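Local coordinates for protein putative ferredoxin (Hydrogenobacter thermophilus, PDB 7M1O) that binds a [4Fe-4S] cluster through four cysteines and, as a ferredoxin, probably serves as a small electron carrier, at residues A[3-8]-A[45-50]; A[19-24]-A[56-61]. All coordinates share one frame; numbering follows the deposited sequence.

Contact 1: residues A[3-8]-A[45-50]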
loop_
_atom_site.group_PDB
_atom_site.type_symbol
_atom_site.label_atom_id
_atom_site.label_comp_id
_atom_site.label_asym_id
_atom_site.label_seq_id
_atom_site.Cartn_x
_atom_site.Cartn_y
_atom_site.Cartn_z
ATOM N N LEU A 3 -2.394 9.274 8.359
ATOM C CA LEU A 3 -2.561 7.904 7.888
ATOM C C LEU A 3 -1.231 7.319 7.427
ATOM O O LEU A 3 -0.459 7.984 6.736
ATOM C CB LEU A 3 -3.577 7.860 6.745
ATOM C CG LEU A 3 -4.315 6.539 6.535
ATOM C CD1 LEU A 3 -5.275 6.274 7.687
ATOM C CD2 LEU A 3 -5.058 6.547 5.206
ATOM N N ARG A 4 -0.968 6.075 7.820
ATOM C CA ARG A 4 0.195 5.340 7.327
ATOM C C ARG A 4 -0.245 3.986 6.787
ATOM O O ARG A 4 -1.299 3.474 7.164
ATOM C CB ARG A 4 1.249 5.164 8.425
ATOM C CG ARG A 4 0.827 4.308 9.611
ATOM C CD ARG A 4 2.011 4.080 10.544
ATOM N NE ARG A 4 1.694 3.184 11.652
ATOM C CZ ARG A 4 2.581 2.763 12.547
ATOM N NH1 ARG A 4 3.846 3.157 12.470
ATOM N NH2 ARG A 4 2.206 1.949 13.522
ATOM N N THR A 5 0.564 3.411 5.902
ATOM C CA THR A 5 0.205 2.162 5.240
ATOM C C THR A 5 1.440 1.310 4.947
ATOM O O THR A 5 2.550 1.830 4.810
ATOM C CB THR A 5 -0.565 2.434 3.924
ATOM O OG1 THR A 5 -0.976 1.196 3.329
ATOM C CG2 THR A 5 0.297 3.216 2.937
ATOM N N MET A 6 1.238 -0.003 4.874
ATOM C CA MET A 6 2.302 -0.940 4.529
ATOM C C MET A 6 1.728 -2.094 3.717
ATOM O O MET A 6 0.514 -2.294 3.692
ATOM C CB MET A 6 2.997 -1.478 5.789
ATOM C CG MET A 6 2.129 -2.364 6.692
ATOM S SD MET A 6 3.123 -3.407 7.783
ATOM C CE MET A 6 1.876 -4.106 8.860
ATOM N N VAL A 7 2.604 -2.845 3.058
ATOM C CA VAL A 7 2.206 -4.041 2.325
ATOM C C VAL A 7 2.854 -5.270 2.947
ATOM O O VAL A 7 4.057 -5.287 3.198
ATOM C CB VAL A 7 2.595 -3.955 0.833
ATOM C CG1 VAL A 7 2.270 -5.260 0.109
ATOM C CG2 VAL A 7 1.881 -2.791 0.166
ATOM N N ASP A 8 2.043 -6.290 3.200
ATOM C CA ASP A 8 2.538 -7.567 3.694
ATOM C C ASP A 8 2.914 -8.452 2.506
ATOM O O ASP A 8 2.036 -9.036 1.872
ATOM C CB ASP A 8 1.481 -8.252 4.564
ATOM C CG ASP A 8 2.027 -9.448 5.317
ATOM O OD1 ASP A 8 3.096 -9.964 4.933
ATOM O OD2 ASP A 8 1.382 -9.873 6.298
ATOM N N MET A 45 4.744 3.594 5.409
ATOM C CA MET A 45 4.801 4.835 4.643
ATOM C C MET A 45 3.686 5.775 5.080
ATOM O O MET A 45 2.516 5.393 5.108
ATOM C CB MET A 45 4.687 4.563 3.140
ATOM C CG MET A 45 4.548 5.831 2.302
ATOM S SD MET A 45 4.483 5.533 0.528
ATOM C CE MET A 45 4.054 7.171 -0.063
ATOM N N MET A 46 4.054 7.006 5.417
ATOM C CA MET A 46 3.080 8.033 5.745
ATOM C C MET A 46 2.397 8.511 4.469
ATOM O O MET A 46 3.057 8.764 3.462
ATOM C CB MET A 46 3.758 9.197 6.465
ATOM C CG MET A 46 4.497 8.799 7.733
ATOM S SD MET A 46 3.435 8.025 8.969
ATOM C CE MET A 46 2.224 9.316 9.276
ATOM N N VAL A 47 1.074 8.629 4.519
ATOM C CA VAL A 47 0.279 8.960 3.342
ATOM C C VAL A 47 -0.045 10.451 3.292
ATOM O O VAL A 47 -0.476 11.022 4.294
ATOM C CB VAL A 47 -1.040 8.161 3.323
ATOM C CG1 VAL A 47 -1.802 8.410 2.029
ATOM C CG2 VAL A 47 -0.761 6.678 3.497
ATOM N N PRO A 48 0.160 11.093 2.128
ATOM C CA PRO A 48 -0.273 12.490 2.002
ATOM C C PRO A 48 -1.788 12.621 2.156
ATOM O O PRO A 48 -2.513 11.736 1.705
ATOM C CB PRO A 48 0.168 12.874 0.586
ATOM C CG PRO A 48 1.226 11.895 0.225
ATOM C CD PRO A 48 0.843 10.623 0.910
ATOM N N PRO A 49 -2.262 13.715 2.773
ATOM C CA PRO A 49 -3.694 13.848 3.070
ATOM C C PRO A 49 -4.597 13.764 1.838
ATOM O O PRO A 49 -5.747 13.343 1.967
ATOM C CB PRO A 49 -3.793 15.236 3.720
ATOM C CG PRO A 49 -2.555 15.955 3.303
ATOM C CD PRO A 49 -1.502 14.905 3.193
ATOM N N GLU A 50 -4.092 14.146 0.669
ATOM C CA GLU A 50 -4.900 14.101 -0.545
ATOM C C GLU A 50 -5.037 12.672 -1.075
ATOM O O GLU A 50 -5.823 12.417 -1.987
ATOM C CB GLU A 50 -4.311 15.012 -1.632
ATOM C CG GLU A 50 -2.996 14.543 -2.260
ATOM C CD GLU A 50 -1.772 14.883 -1.430
ATOM O OE1 GLU A 50 -1.926 15.433 -0.319
ATOM O OE2 GLU A 50 -0.649 14.600 -1.898
#

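Contact 2: residues A[19-24]-A[56-61]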
loop_
_atom_site.group_PDB
_atom_site.type_symbol
_atom_site.label_atom_id
_atom_site.label_comp_id
_atom_site.label_asym_id
_atom_site.label_seq_id
_atom_site.Cartn_x
_atom_site.Cartn_y
_atom_site.Cartn_z
ATOM N N TYR A 19 -0.760 -0.585 -6.901
ATOM C CA TYR A 19 0.245 0.277 -7.516
ATOM C C TYR A 19 -0.150 0.720 -8.921
ATOM O O TYR A 19 0.494 1.594 -9.496
ATOM C CB TYR A 19 1.631 -0.385 -7.532
ATOM C CG TYR A 19 1.755 -1.802 -8.054
ATOM C CD1 TYR A 19 1.985 -2.855 -7.179
ATOM C CD2 TYR A 19 1.718 -2.080 -9.415
ATOM C CE1 TYR A 19 2.136 -4.145 -7.636
ATOM C CE2 TYR A 19 1.868 -3.376 -9.884
ATOM C CZ TYR A 19 2.081 -4.402 -8.986
ATOM O OH TYR A 19 2.232 -5.695 -9.429
ATOM N N ASP A 20 -1.217 0.144 -9.465
ATOM C CA ASP A 20 -1.827 0.699 -10.667
ATOM C C ASP A 20 -2.712 1.886 -10.297
ATOM O O ASP A 20 -2.704 2.917 -10.969
ATOM C CB ASP A 20 -2.658 -0.346 -11.409
ATOM C CG ASP A 20 -3.285 0.213 -12.670
ATOM O OD1 ASP A 20 -2.530 0.697 -13.538
ATOM O OD2 ASP A 20 -4.529 0.197 -12.781
ATOM N N ARG A 21 -3.476 1.725 -9.221
ATOM C CA ARG A 21 -4.447 2.726 -8.797
ATOM C C ARG A 21 -3.778 3.912 -8.108
ATOM O O ARG A 21 -4.102 5.065 -8.389
ATOM C CB ARG A 21 -5.473 2.091 -7.856
ATOM C CG ARG A 21 -6.524 3.049 -7.295
ATOM C CD ARG A 21 -7.732 3.169 -8.207
ATOM N NE ARG A 21 -8.444 1.900 -8.333
ATOM C CZ ARG A 21 -9.183 1.356 -7.370
ATOM N NH1 ARG A 21 -9.309 1.959 -6.195
ATOM N NH2 ARG A 21 -9.792 0.197 -7.581
ATOM N N VAL A 22 -2.856 3.619 -7.197
ATOM C CA VAL A 22 -2.214 4.651 -6.390
ATOM C C VAL A 22 -0.693 4.545 -6.497
ATOM O O VAL A 22 -0.020 4.173 -5.535
ATOM C CB VAL A 22 -2.641 4.551 -4.908
ATOM C CG1 VAL A 22 -2.198 5.788 -4.136
ATOM C CG2 VAL A 22 -4.149 4.377 -4.798
ATOM N N PRO A 23 -0.145 4.873 -7.677
ATOM C CA PRO A 23 1.308 4.828 -7.875
ATOM C C PRO A 23 2.048 5.828 -6.988
ATOM O O PRO A 23 3.262 5.721 -6.824
ATOM C CB PRO A 23 1.474 5.173 -9.358
ATOM C CG PRO A 23 0.239 5.916 -9.723
ATOM C CD PRO A 23 -0.853 5.316 -8.890
ATOM N N GLU A 24 1.315 6.784 -6.425
ATOM C CA GLU A 24 1.893 7.738 -5.485
ATOM C C GLU A 24 2.329 7.038 -4.199
ATOM O O GLU A 24 3.245 7.499 -3.518
ATOM C CB GLU A 24 0.893 8.851 -5.150
ATOM C CG GLU A 24 0.356 9.624 -6.352
ATOM C CD GLU A 24 -0.949 9.059 -6.888
ATOM O OE1 GLU A 24 -1.173 7.837 -6.765
ATOM O OE2 GLU A 24 -1.756 9.844 -7.430
ATOM N N LYS A 56 -7.274 4.245 1.539
ATOM C CA LYS A 56 -8.266 3.519 2.324
ATOM C C LYS A 56 -9.110 2.620 1.428
ATOM O O LYS A 56 -9.506 1.526 1.831
ATOM C CB LYS A 56 -9.163 4.486 3.102
ATOM C CG LYS A 56 -8.479 5.123 4.308
ATOM C CD LYS A 56 -9.434 5.980 5.125
ATOM C CE LYS A 56 -10.256 5.139 6.087
ATOM N NZ LYS A 56 -11.142 5.975 6.945
ATOM N N GLU A 57 -9.374 3.080 0.209
ATOM C CA GLU A 57 -10.154 2.301 -0.747
ATOM C C GLU A 57 -9.411 1.048 -1.204
ATOM O O GLU A 57 -9.970 -0.048 -1.171
ATOM C CB GLU A 57 -10.529 3.159 -1.957
ATOM C CG GLU A 57 -11.709 4.087 -1.704
ATOM C CD GLU A 57 -11.950 5.055 -2.844
ATOM O OE1 GLU A 57 -11.418 4.820 -3.951
ATOM O OE2 GLU A 57 -12.668 6.054 -2.633
ATOM N N VAL A 58 -8.159 1.195 -1.627
ATOM C CA VAL A 58 -7.398 0.041 -2.105
ATOM C C VAL A 58 -7.114 -0.929 -0.965
ATOM O O VAL A 58 -6.933 -2.124 -1.191
ATOM C CB VAL A 58 -6.064 0.448 -2.760
ATOM C CG1 VAL A 58 -6.315 1.311 -3.981
ATOM C CG2 VAL A 58 -5.161 1.163 -1.765
ATOM N N THR A 59 -7.064 -0.410 0.258
ATOM C CA THR A 59 -6.892 -1.249 1.436
ATOM C C THR A 59 -8.072 -2.211 1.574
ATOM O O THR A 59 -7.891 -3.391 1.883
ATOM C CB THR A 59 -6.756 -0.399 2.716
ATOM O OG1 THR A 59 -5.579 0.416 2.628
ATOM C CG2 THR A 59 -6.662 -1.285 3.955
ATOM N N ASP A 60 -9.280 -1.704 1.340
ATOM C CA ASP A 60 -10.480 -2.533 1.395
ATOM C C ASP A 60 -10.598 -3.423 0.161
ATOM O O ASP A 60 -11.240 -4.473 0.203
ATOM C CB ASP A 60 -11.736 -1.666 1.516
ATOM C CG ASP A 60 -11.840 -0.962 2.856
ATOM O OD1 ASP A 60 -11.184 -1.402 3.825
ATOM O OD2 ASP A 60 -12.592 0.031 2.942
ATOM N N GLU A 61 -9.978 -2.998 -0.933
ATOM C CA GLU A 61 -10.128 -3.679 -2.214
ATOM C C GLU A 61 -9.051 -4.729 -2.462
ATOM O O GLU A 61 -9.225 -5.602 -3.308
ATOM C CB GLU A 61 -10.121 -2.658 -3.351
ATOM C CG GLU A 61 -11.392 -1.825 -3.423
ATOM C CD GLU A 61 -11.281 -0.660 -4.386
ATOM O OE1 GLU A 61 -10.164 -0.384 -4.872
ATOM O OE2 GLU A 61 -12.315 -0.018 -4.658
#

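Contact 1: residues A[3-8]-A[45-50]
Three backbone hydrogen bonds join strand 3-7 to strand 45-47. Thr5 and Met45 form a hydrogen-bonded antiparallel pair, Thr5 N giving to Met45 O and Met45 N to Thr5 O, each at 2.9 Å. Val47 N reaches Leu3 O at 2.8 Å and 167°. All three donors lie in the plane of the carbonyl they meet. Between them, Arg4 and Met46 make a non-hydrogen-bonded pair, where Arg4 CA comes to 3.2 Å from Met45 O in a CA-H...O contact. On the Arg4 and Met46 face, Met46 folds back at chi2 and chi3, bringing SD to 3.6 Å from Arg4 CB. Strand 45-47 is thereby an edge of a three-stranded antiparallel sheet in this single-cluster ferredoxin, with strand 3-7 in the centre and strand 67-71 beyond. On the other face, Thr5 CG2 meets Val47 CG2 at 3.7 Å, the two side chains crossing obliquely; Val55 of helix 52-61 packs against both. With OG1 anti to the backbone N (chi1 -177°), the Thr5 hydroxyl hydrogen-bonds to Tyr26 OH and Thr69 OG1. The extended Arg4 chain leads away from strand 45-47 to a salt bridge with Glu70 and a cation-pi contact with Trp44.

Contact 2: residues A[19-24]-A[56-61]
Arg21, at the end of helix 17-21, reaches across to helix 52-61 with a chain that changes character along its length. Its CB lies 4.0 Å from Val58 CG1, the first touch of an apolar contact. CG is anti to the backbone N (chi1 178°) and comes closer to the same methyl, 3.7 Å from Val58 CG1, the two side chains running alongside in opposite senses. Bends at chi2 and chi3 then turn the chain toward Glu61. At the tip, NH1 and NH2 approach end-on and both hydrogen-bond to one oxygen in a salt bridge: Glu61 OE1 is 2.8 Å from Arg21 NH1 and likewise 2.8 Å from Arg21 NH2. The shared acceptor sits at the guanidinium edge, near its plane, and both bonds are bent, with N-H...O angles near 134°. The carboxylate stands almost upright to the guanidinium, their planes 84° apart; NH1 uses the syn lone pair of OE1, while NH2 meets that oxygen from above the carboxylate plane. Glu57 OE1, 4.2 Å from Arg21 NH1, lies beyond salt-bridge distance, but its negative charge would be expected to favour the positive guanidinium further.

Beside the arginine stem, Val22 CG2 packs obliquely on Val58 CG1 at 3.8 Å. Val58 CG1 is thus shared between two neighbours in sequence, and the buried valines lie next to a salt bridge whose glutamate is exposed. Val22 is the first residue past the short helix 17-21, where the backbone leaves helical geometry. Glu54, one turn before Val58 on helix 52-61, also touches both Arg21 and Val22, while Val58 packs against Tyr26 of strand 26-28, placing the contact between the two helices and alongside the small sheet of strands 26-28 and 34-36.

Helix 52-61 ties the two contacts together: it supplies the second segment of contact 2 and also backs the sheet of contact 1. The centres of the contacts are 10 Å apart, and they touch directly where Leu3 CD2 meets Lys56 CG at 3.8 Å and where Met45 CE meets Glu24 O at 3.6 Å. Along the chain their segments alternate, strand 3-7 being followed by helix 17-21 and strand 45-47 by helix 52-61. Contact 2 lies nearer the [4Fe-4S] cluster, about 6 Å from the Val58 side chain against about 9 Å from that of Thr5. Segment 3-8 carries Val7 and segment 19-24 carries Tyr19, both of which touch the cluster.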